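Protein piwi (Drosophila melanogaster, PDB 6KR6) binds piRNAs of 24 to 30 nucleotides and, in complex with them, represses transposable elements in the germline as a member of the Piwi subfamily of argonautes. Local coordinates at residues A[649-654]-A[688-693]; A[595-600]-A[782-787]; A[726-731]-A[741-746]. All coordinates share one frame; numbering follows the deposited sequence.

Overall arrangement
All three contacts lie in the PIWI domain, which has the RNase H fold. From the N terminus, strand 592-599 comes first; its partner in interaction 2, helix 779-795, arrives some 180 residues later, so this contact closes the widest loop. Within that loop the chain forms interaction 1, pairing strands 646-652 and 687-695, which helix 659-680 connects, and then interaction 3, the hairpin of strands 725-729 and 741-745. These two follow in series and do not cross. Strand 687-695 also pairs with strand 741-745, joining interactions 1 and 3 directly, whereas Phe-649 touches Leu-596 of interaction 2, which packs a helix on the sheet.

Interaction 1 of 3, residues A[649-654]-A[688-693]; sequences FYRDGV and LAYIVV. With ZN (zinc ion), chain N; HG (mercury (II) ion), chain G.
Phe-649 to Asp-652 pair in parallel with Tyr-690 to Val-693, the axes of the two short strand segments 4.5 Å apart and inclined at 29°. Four backbone bonds zip them together: Phe-649 N gives to Ala-689 O, Ile-691 N to Phe-649 O, Arg-651 N to Ile-691 O, and Val-693 N to Arg-651 O. On one face of the sheet stand Phe-649, Arg-651, Tyr-690 and Val-692. The rings of Phe-649 and Tyr-690 point the same way with planes only 13° apart, but they are slid so far that they barely overlap; the touch is CD1 of Phe-649 to CE2 of Tyr-690, 3.5 Å. CG of Arg-651 is anti to the backbone N (chi1 -174°), and the methylenes run beside the tyrosine, CG lying 3.3 Å from Tyr-690 OH. A bend at chi2 places CD at the edge of the Phe-649 ring, in its plane. Both polar ends go to one carboxylate, Glu-666 of helix 659-680: Arg-651 NH1 in a salt bridge, Tyr-690 OH in a hydrogen bond. The other face carries Tyr-650, whose CE1 meets Ile-691 CD1 at 3.6 Å and whose CD1 meets Val-693 CG2 at 3.9 Å. Asp-652, an active-site residue by similarity, ends the strand on this face. Its OD1 binds a zinc ion at 2.0 Å together with Asp-581, and its OD2 a mercury ion at 2.8 Å together with Cys-781. The pair occupies the interior of the RNase H-type sheet: strand 575-584 flanks 646-652, strand 741-745 flanks 687-695, and helix 659-680 packs against Leu-688 and Tyr-690.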
loop_
_atom_site.group_PDB
_atom_site.type_symbol
_atom_site.label_atom_id
_atom_site.label_comp_id
_atom_site.label_asym_id
_atom_site.label_seq_id
_atom_site.Cartn_x
_atom_site.Cartn_y
_atom_site.Cartn_z
ATOM N N PHE A 649 -6.592 13.079 -11.871
ATOM C CA PHE A 649 -5.493 12.124 -11.917
ATOM C C PHE A 649 -5.429 11.389 -10.584
ATOM O O PHE A 649 -5.248 12.017 -9.537
ATOM C CB PHE A 649 -4.178 12.853 -12.196
ATOM C CG PHE A 649 -3.028 11.950 -12.550
ATOM C CD1 PHE A 649 -2.364 11.231 -11.573
ATOM C CD2 PHE A 649 -2.589 11.850 -13.858
ATOM C CE1 PHE A 649 -1.300 10.410 -11.898
ATOM C CE2 PHE A 649 -1.521 11.032 -14.187
ATOM C CZ PHE A 649 -0.878 10.312 -13.205
ATOM N N TYR A 650 -5.575 10.066 -10.624
ATOM C CA TYR A 650 -5.482 9.223 -9.434
ATOM C C TYR A 650 -4.148 8.490 -9.451
ATOM O O TYR A 650 -3.844 7.766 -10.406
ATOM C CB TYR A 650 -6.648 8.236 -9.362
ATOM C CG TYR A 650 -7.969 8.884 -9.018
ATOM C CD1 TYR A 650 -8.158 9.511 -7.795
ATOM C CD2 TYR A 650 -9.028 8.862 -9.913
ATOM C CE1 TYR A 650 -9.366 10.105 -7.474
ATOM C CE2 TYR A 650 -10.239 9.451 -9.602
ATOM C CZ TYR A 650 -10.402 10.072 -8.382
ATOM O OH TYR A 650 -11.607 10.659 -8.071
ATOM N N ARG A 651 -3.360 8.679 -8.394
ATOM C CA ARG A 651 -1.995 8.176 -8.313
ATOM C C ARG A 651 -1.893 7.128 -7.212
ATOM O O ARG A 651 -2.326 7.368 -6.080
ATOM C CB ARG A 651 -1.019 9.327 -8.051
ATOM C CG ARG A 651 0.450 8.949 -8.098
ATOM C CD ARG A 651 0.829 8.325 -9.429
ATOM N NE ARG A 651 2.262 8.435 -9.689
ATOM C CZ ARG A 651 3.185 7.646 -9.151
ATOM N NH1 ARG A 651 4.466 7.820 -9.448
ATOM N NH2 ARG A 651 2.830 6.683 -8.310
ATOM N N ASP A 652 -1.315 5.975 -7.545
ATOM C CA ASP A 652 -1.145 4.871 -6.606
ATOM C C ASP A 652 0.289 4.901 -6.088
ATOM O O ASP A 652 1.235 4.666 -6.847
ATOM C CB ASP A 652 -1.473 3.537 -7.278
ATOM C CG ASP A 652 -1.442 2.358 -6.313
ATOM O OD1 ASP A 652 -0.350 2.013 -5.810
ATOM O OD2 ASP A 652 -2.516 1.768 -6.065
ATOM N N GLY A 653 0.449 5.193 -4.800
ATOM C CA GLY A 653 1.770 5.268 -4.205
ATOM C C GLY A 653 1.757 5.550 -2.716
ATOM O O GLY A 653 0.775 5.254 -2.029
ATOM N N VAL A 654 2.852 6.124 -2.214
ATOM C CA VAL A 654 3.017 6.440 -0.796
ATOM C C VAL A 654 2.798 5.207 0.075
ATOM O O VAL A 654 3.632 4.875 0.920
ATOM C CB VAL A 654 2.078 7.580 -0.363
ATOM C CG1 VAL A 654 2.198 7.826 1.133
ATOM C CG2 VAL A 654 2.393 8.847 -1.140
ATOM N N LEU A 688 -7.117 20.864 -13.159
ATOM C CA LEU A 688 -6.408 19.640 -12.811
ATOM C C LEU A 688 -6.590 19.324 -11.335
ATOM O O LEU A 688 -6.442 20.205 -10.483
ATOM C CB LEU A 688 -4.916 19.763 -13.137
ATOM C CG LEU A 688 -4.014 18.658 -12.581
ATOM C CD1 LEU A 688 -4.331 17.317 -13.230
ATOM C CD2 LEU A 688 -2.547 19.014 -12.757
ATOM N N ALA A 689 -6.909 18.064 -11.042
ATOM C CA ALA A 689 -6.920 17.535 -9.684
ATOM C C ALA A 689 -5.954 16.361 -9.635
ATOM O O ALA A 689 -6.103 15.399 -10.396
ATOM C CB ALA A 689 -8.324 17.096 -9.264
ATOM N N TYR A 690 -4.962 16.445 -8.753
ATOM C CA TYR A 690 -3.958 15.400 -8.584
ATOM C C TYR A 690 -4.148 14.795 -7.201
ATOM O O TYR A 690 -3.903 15.460 -6.188
ATOM C CB TYR A 690 -2.549 15.964 -8.757
ATOM C CG TYR A 690 -1.468 14.909 -8.809
ATOM C CD1 TYR A 690 -0.881 14.431 -7.647
ATOM C CD2 TYR A 690 -1.033 14.392 -10.024
ATOM C CE1 TYR A 690 0.108 13.468 -7.690
ATOM C CE2 TYR A 690 -0.043 13.427 -10.078
ATOM C CZ TYR A 690 0.524 12.968 -8.907
ATOM O OH TYR A 690 1.510 12.008 -8.948
ATOM N N ILE A 691 -4.582 13.538 -7.158
ATOM C CA ILE A 691 -4.921 12.858 -5.915
ATOM C C ILE A 691 -4.055 11.614 -5.786
ATOM O O ILE A 691 -3.951 10.823 -6.731
ATOM C CB ILE A 691 -6.413 12.489 -5.863
ATOM C CG1 ILE A 691 -7.271 13.711 -6.185
ATOM C CG2 ILE A 691 -6.780 11.931 -4.500
ATOM C CD1 ILE A 691 -8.738 13.397 -6.285
ATOM N N VAL A 692 -3.442 11.440 -4.620
ATOM C CA VAL A 692 -2.639 10.263 -4.317
ATOM C C VAL A 692 -3.508 9.293 -3.529
ATOM O O VAL A 692 -4.031 9.640 -2.463
ATOM C CB VAL A 692 -1.370 10.632 -3.534
ATOM C CG1 VAL A 692 -0.529 9.394 -3.287
ATOM C CG2 VAL A 692 -0.572 11.685 -4.288
ATOM N N VAL A 693 -3.660 8.079 -4.049
ATOM C CA VAL A 693 -4.543 7.071 -3.473
ATOM C C VAL A 693 -3.698 6.085 -2.679
ATOM O O VAL A 693 -2.817 5.421 -3.237
ATOM C CB VAL A 693 -5.355 6.356 -4.563
ATOM C CG1 VAL A 693 -6.041 5.130 -3.993
ATOM C CG2 VAL A 693 -6.373 7.308 -5.170
HETATM ZN ZN ZN N . 0.379 0.500 -6.906
HETATM HG HG HG G . -4.720 1.566 -7.719
#

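Interaction 2 of 3, residues A[595-600]-A[782-787]; sequences ALIASM and QYAKKL
Ile-597 and Ala-595 of one strand press against a single side of the helix formed by residues 782-787; the axes of the two short segments pass 7.1 Å apart at 144°. The close part centres on Ala-784. Ile-597 CG1 lies beside the backbone N of its own residue (chi1 -40°) and lodges against the helix backbone, 3.4 Å from Ala-784 N and 3.7 Å from Tyr-783 CB. Next to it, the methyl of Ala-595 approaches Ala-784 O at 3.3 Å, while the methyl of Ala-784 reaches back to Ala-595 O at 3.5 Å. Consistent with the small separation of the axes, the residues facing each other here are alanines. Leu-787 fits more loosely one turn on: its CD2 meets Ile-597 CD1, and its CB meets Ala-595 CB, each at 4.0 Å. Tyr-783 contributes mainly CB; its ring leads away and its OH bonds to Tyr-769 N. Away from the strand the helix turns polar, with Lys-785 and Lys-786 partly exposed. Lys-785 NZ makes a salt bridge with a phosphate of the bound RNA, and Lys-786 packs on a phosphate, as does the buried Gln-782. A helix with one side on the sheet and the other on RNA, with Ala-784 close to Asp-581, a catalytic residue by similarity, belongs to the RNase H-like core of argonaute PIWI domains.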
loop_
_atom_site.group_PDB
_atom_site.type_symbol
_atom_site.label_atom_id
_atom_site.label_comp_id
_atom_site.label_asym_id
_atom_site.label_seq_id
_atom_site.Cartn_x
_atom_site.Cartn_y
_atom_site.Cartn_z
ATOM N N ALA A 595 1.578 1.510 -15.784
ATOM C CA ALA A 595 0.358 1.439 -16.575
ATOM C C ALA A 595 -0.508 2.659 -16.300
ATOM O O ALA A 595 -0.671 3.074 -15.142
ATOM C CB ALA A 595 -0.421 0.160 -16.267
ATOM N N LEU A 596 -1.065 3.216 -17.377
ATOM C CA LEU A 596 -1.874 4.426 -17.336
ATOM C C LEU A 596 -3.181 4.189 -18.081
ATOM O O LEU A 596 -3.173 3.765 -19.245
ATOM C CB LEU A 596 -1.125 5.613 -17.948
ATOM C CG LEU A 596 -1.835 6.965 -17.865
ATOM C CD1 LEU A 596 -0.950 7.986 -17.166
ATOM C CD2 LEU A 596 -2.242 7.458 -19.246
ATOM N N ILE A 597 -4.292 4.469 -17.405
ATOM C CA ILE A 597 -5.637 4.320 -17.944
ATOM C C ILE A 597 -6.288 5.694 -17.965
ATOM O O ILE A 597 -6.076 6.498 -17.053
ATOM C CB ILE A 597 -6.479 3.336 -17.108
ATOM C CG1 ILE A 597 -5.631 2.139 -16.665
ATOM C CG2 ILE A 597 -7.707 2.882 -17.886
ATOM C CD1 ILE A 597 -5.072 1.309 -17.798
ATOM N N ALA A 598 -7.085 5.961 -18.997
ATOM C CA ALA A 598 -7.666 7.286 -19.187
ATOM C C ALA A 598 -9.067 7.159 -19.762
ATOM O O ALA A 598 -9.253 6.542 -20.813
ATOM C CB ALA A 598 -6.787 8.136 -20.104
ATOM N N SER A 599 -10.044 7.755 -19.085
ATOM C CA SER A 599 -11.403 7.803 -19.601
ATOM C C SER A 599 -11.521 8.886 -20.670
ATOM O O SER A 599 -10.632 9.724 -20.846
ATOM C CB SER A 599 -12.401 8.059 -18.475
ATOM O OG SER A 599 -12.554 9.449 -18.234
ATOM N N MET A 600 -12.645 8.867 -21.394
ATOM C CA MET A 600 -12.858 9.749 -22.543
ATOM C C MET A 600 -14.256 10.358 -22.464
ATOM O O MET A 600 -15.131 10.025 -23.267
ATOM C CB MET A 600 -12.663 8.995 -23.860
ATOM C CG MET A 600 -11.332 8.291 -23.983
ATOM S SD MET A 600 -10.477 8.739 -25.501
ATOM C CE MET A 600 -8.785 8.703 -24.929
ATOM N N GLN A 782 -7.614 0.723 -10.346
ATOM C CA GLN A 782 -7.628 -0.736 -10.335
ATOM C C GLN A 782 -7.306 -1.296 -11.717
ATOM O O GLN A 782 -6.628 -2.323 -11.836
ATOM C CB GLN A 782 -8.987 -1.240 -9.848
ATOM C CG GLN A 782 -9.067 -2.748 -9.667
ATOM C CD GLN A 782 -8.486 -3.216 -8.347
ATOM O OE1 GLN A 782 -8.605 -2.537 -7.326
ATOM N NE2 GLN A 782 -7.853 -4.384 -8.360
ATOM N N TYR A 783 -7.779 -0.627 -12.773
ATOM C CA TYR A 783 -7.410 -1.017 -14.132
ATOM C C TYR A 783 -5.906 -0.910 -14.343
ATOM O O TYR A 783 -5.288 -1.804 -14.934
ATOM C CB TYR A 783 -8.147 -0.146 -15.150
ATOM C CG TYR A 783 -9.619 -0.459 -15.321
ATOM C CD1 TYR A 783 -10.062 -1.767 -15.463
ATOM C CD2 TYR A 783 -10.565 0.560 -15.347
ATOM C CE1 TYR A 783 -11.404 -2.051 -15.624
ATOM C CE2 TYR A 783 -11.908 0.284 -15.505
ATOM C CZ TYR A 783 -12.322 -1.021 -15.642
ATOM O OH TYR A 783 -13.659 -1.296 -15.799
ATOM N N ALA A 784 -5.304 0.187 -13.876
ATOM C CA ALA A 784 -3.863 0.358 -14.017
ATOM C C ALA A 784 -3.105 -0.719 -13.256
ATOM O O ALA A 784 -2.121 -1.267 -13.765
ATOM C CB ALA A 784 -3.446 1.747 -13.538
ATOM N N LYS A 785 -3.549 -1.040 -12.037
ATOM C CA LYS A 785 -2.886 -2.100 -11.283
ATOM C C LYS A 785 -3.017 -3.440 -11.994
ATOM O O LYS A 785 -2.047 -4.201 -12.082
ATOM C CB LYS A 785 -3.447 -2.194 -9.863
ATOM C CG LYS A 785 -2.534 -2.965 -8.911
ATOM C CD LYS A 785 -3.233 -3.374 -7.621
ATOM C CE LYS A 785 -3.934 -4.716 -7.768
ATOM N NZ LYS A 785 -4.432 -5.220 -6.456
ATOM N N LYS A 786 -4.209 -3.741 -12.517
ATOM C CA LYS A 786 -4.418 -4.990 -13.242
ATOM C C LYS A 786 -3.486 -5.089 -14.444
ATOM O O LYS A 786 -2.813 -6.108 -14.642
ATOM C CB LYS A 786 -5.879 -5.094 -13.685
ATOM C CG LYS A 786 -6.259 -6.426 -14.320
ATOM C CD LYS A 786 -6.600 -7.466 -13.263
ATOM C CE LYS A 786 -6.937 -8.811 -13.890
ATOM N NZ LYS A 786 -5.730 -9.474 -14.455
ATOM N N LEU A 787 -3.427 -4.030 -15.254
ATOM C CA LEU A 787 -2.607 -4.066 -16.460
ATOM C C LEU A 787 -1.122 -4.153 -16.124
ATOM O O LEU A 787 -0.382 -4.928 -16.745
ATOM C CB LEU A 787 -2.904 -2.841 -17.326
ATOM C CG LEU A 787 -2.116 -2.650 -18.625
ATOM C CD1 LEU A 787 -2.144 -3.900 -19.491
ATOM C CD2 LEU A 787 -2.668 -1.458 -19.393
#

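Interaction 3 of 3, residues A[726-731]-A[741-746]; sequences FYLVSQ and TSYNVL
Thr-741 O accepts a hydrogen bond from Leu-728 N at 2.9 Å and a CA-H...O contact from Tyr-727 CA at 3.3 Å, within an antiparallel beta hairpin of the PIWI domain. Thr-741 N returns a bond to Leu-728 O, which makes this a hydrogen-bonded pair. Phe-726 and Tyr-743 form a second such pair, with Tyr-727 and Ser-742 as the non-hydrogen-bonded pair between them. Tyr-743 dominates the face it shares with Phe-726, Leu-728 and Thr-741. Phe-726 CG stands between the backbone N and the carbonyl carbon (chi1 61°), and one face of its ring meets Tyr-743 CB in a CH-pi contact, offset toward the rim and 3.9 Å from the centroid. The two rings are nearly parallel but slid apart, with little overlap. On the opposite face Tyr-727 CE1 meets Ser-742 CB at 3.7 Å. Strand 712-714 pairs with 725-729 and strand 687-695 with 741-745. Helix 754-764 packs on the Tyr-743 face, Thr-761 touching Tyr-743 and Tyr-762 touching Leu-728. Ser-730 OG bonds to Thr-775 O and Thr-741 OG1 to Arg-776 O, which ties the hairpin to the loop that leads into helix 779-795. Leu-728 completes the packing from the side: its CB meets the edge of the Tyr-743 ring near the ring plane, 3.4 Å from CE2, and its CD2 lies 3.5 Å from the same Tyr-743 CE2.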
loop_
_atom_site.group_PDB
_atom_site.type_symbol
_atom_site.label_atom_id
_atom_site.label_comp_id
_atom_site.label_asym_id
_atom_site.label_seq_id
_atom_site.Cartn_x
_atom_site.Cartn_y
_atom_site.Cartn_z
ATOM N N PHE A 726 -8.704 13.124 2.629
ATOM C CA PHE A 726 -9.820 12.512 3.339
ATOM C C PHE A 726 -9.685 10.997 3.275
ATOM O O PHE A 726 -8.823 10.452 2.581
ATOM C CB PHE A 726 -11.169 12.966 2.765
ATOM C CG PHE A 726 -11.375 12.606 1.318
ATOM C CD1 PHE A 726 -10.969 13.467 0.311
ATOM C CD2 PHE A 726 -11.989 11.414 0.964
ATOM C CE1 PHE A 726 -11.163 13.142 -1.020
ATOM C CE2 PHE A 726 -12.184 11.084 -0.364
ATOM C CZ PHE A 726 -11.771 11.950 -1.357
ATOM N N TYR A 727 -10.551 10.327 4.028
ATOM C CA TYR A 727 -10.686 8.880 3.996
ATOM C C TYR A 727 -12.036 8.512 3.399
ATOM O O TYR A 727 -13.016 9.252 3.529
ATOM C CB TYR A 727 -10.562 8.270 5.397
ATOM C CG TYR A 727 -9.212 8.457 6.053
ATOM C CD1 TYR A 727 -8.110 7.715 5.646
ATOM C CD2 TYR A 727 -9.045 9.359 7.096
ATOM C CE1 TYR A 727 -6.876 7.877 6.250
ATOM C CE2 TYR A 727 -7.816 9.527 7.707
ATOM C CZ TYR A 727 -6.736 8.785 7.280
ATOM O OH TYR A 727 -5.513 8.953 7.887
ATOM N N LEU A 728 -12.080 7.357 2.743
ATOM C CA LEU A 728 -13.309 6.861 2.143
ATOM C C LEU A 728 -13.341 5.346 2.259
ATOM O O LEU A 728 -12.339 4.674 1.994
ATOM C CB LEU A 728 -13.427 7.286 0.675
ATOM C CG LEU A 728 -14.475 6.589 -0.202
ATOM C CD1 LEU A 728 -15.887 6.944 0.233
ATOM C CD2 LEU A 728 -14.269 6.921 -1.676
ATOM N N VAL A 729 -14.487 4.822 2.674
ATOM C CA VAL A 729 -14.769 3.395 2.626
ATOM C C VAL A 729 -15.744 3.185 1.477
ATOM O O VAL A 729 -16.883 3.662 1.520
ATOM C CB VAL A 729 -15.339 2.879 3.953
ATOM C CG1 VAL A 729 -16.007 1.527 3.750
ATOM C CG2 VAL A 729 -14.237 2.774 4.993
ATOM N N SER A 730 -15.292 2.493 0.439
ATOM C CA SER A 730 -16.098 2.253 -0.749
ATOM C C SER A 730 -16.497 0.799 -0.923
ATOM O O SER A 730 -17.604 0.522 -1.385
ATOM C CB SER A 730 -15.343 2.721 -1.998
ATOM O OG SER A 730 -14.058 2.129 -2.061
ATOM N N GLN A 731 -15.630 -0.140 -0.559
ATOM C CA GLN A 731 -15.881 -1.563 -0.742
ATOM C C GLN A 731 -16.155 -2.201 0.612
ATOM O O GLN A 731 -15.276 -2.222 1.481
ATOM C CB GLN A 731 -14.692 -2.240 -1.424
ATOM C CG GLN A 731 -14.882 -3.723 -1.688
ATOM C CD GLN A 731 -13.654 -4.359 -2.312
ATOM O OE1 GLN A 731 -12.633 -4.544 -1.650
ATOM N NE2 GLN A 731 -13.745 -4.689 -3.595
ATOM N N THR A 741 -9.595 3.721 2.307
ATOM C CA THR A 741 -8.702 4.314 1.327
ATOM C C THR A 741 -8.484 5.782 1.664
ATOM O O THR A 741 -9.421 6.492 2.038
ATOM C CB THR A 741 -9.276 4.176 -0.085
ATOM O OG1 THR A 741 -9.821 2.861 -0.252
ATOM C CG2 THR A 741 -8.189 4.394 -1.121
ATOM N N SER A 742 -7.238 6.230 1.548
ATOM C CA SER A 742 -6.865 7.607 1.841
ATOM C C SER A 742 -6.618 8.338 0.530
ATOM O O SER A 742 -5.707 7.978 -0.224
ATOM C CB SER A 742 -5.623 7.663 2.731
ATOM O OG SER A 742 -5.223 9.004 2.960
ATOM N N TYR A 743 -7.428 9.358 0.257
ATOM C CA TYR A 743 -7.298 10.165 -0.948
ATOM C C TYR A 743 -6.700 11.509 -0.560
ATOM O O TYR A 743 -7.305 12.261 0.213
ATOM C CB TYR A 743 -8.648 10.343 -1.641
ATOM C CG TYR A 743 -9.323 9.036 -1.984
ATOM C CD1 TYR A 743 -9.127 8.432 -3.218
ATOM C CD2 TYR A 743 -10.154 8.401 -1.070
ATOM C CE1 TYR A 743 -9.740 7.236 -3.534
ATOM C CE2 TYR A 743 -10.768 7.205 -1.379
ATOM C CZ TYR A 743 -10.561 6.629 -2.611
ATOM O OH TYR A 743 -11.173 5.437 -2.924
ATOM N N ASN A 744 -5.521 11.807 -1.102
ATOM C CA ASN A 744 -4.743 12.989 -0.744
ATOM C C ASN A 744 -4.637 13.894 -1.964
ATOM O O ASN A 744 -3.925 13.574 -2.921
ATOM C CB ASN A 744 -3.361 12.587 -0.233
ATOM C CG ASN A 744 -2.610 13.740 0.401
ATOM O OD1 ASN A 744 -1.464 13.586 0.812
ATOM N ND2 ASN A 744 -3.255 14.897 0.495
ATOM N N VAL A 745 -5.322 15.034 -1.915
ATOM C CA VAL A 745 -5.377 15.969 -3.035
ATOM C C VAL A 745 -4.187 16.915 -2.905
ATOM O O VAL A 745 -4.230 17.892 -2.156
ATOM C CB VAL A 745 -6.702 16.731 -3.067
ATOM C CG1 VAL A 745 -6.758 17.642 -4.279
ATOM C CG2 VAL A 745 -7.872 15.758 -3.060
ATOM N N LEU A 746 -3.115 16.624 -3.644
ATOM C CA LEU A 746 -1.941 17.491 -3.610
ATOM C C LEU A 746 -2.221 18.820 -4.298
ATOM O O LEU A 746 -1.960 19.889 -3.734
ATOM C CB LEU A 746 -0.749 16.785 -4.254
ATOM C CG LEU A 746 -0.266 15.534 -3.524
ATOM C CD1 LEU A 746 1.063 15.069 -4.088
ATOM C CD2 LEU A 746 -0.157 15.801 -2.031
#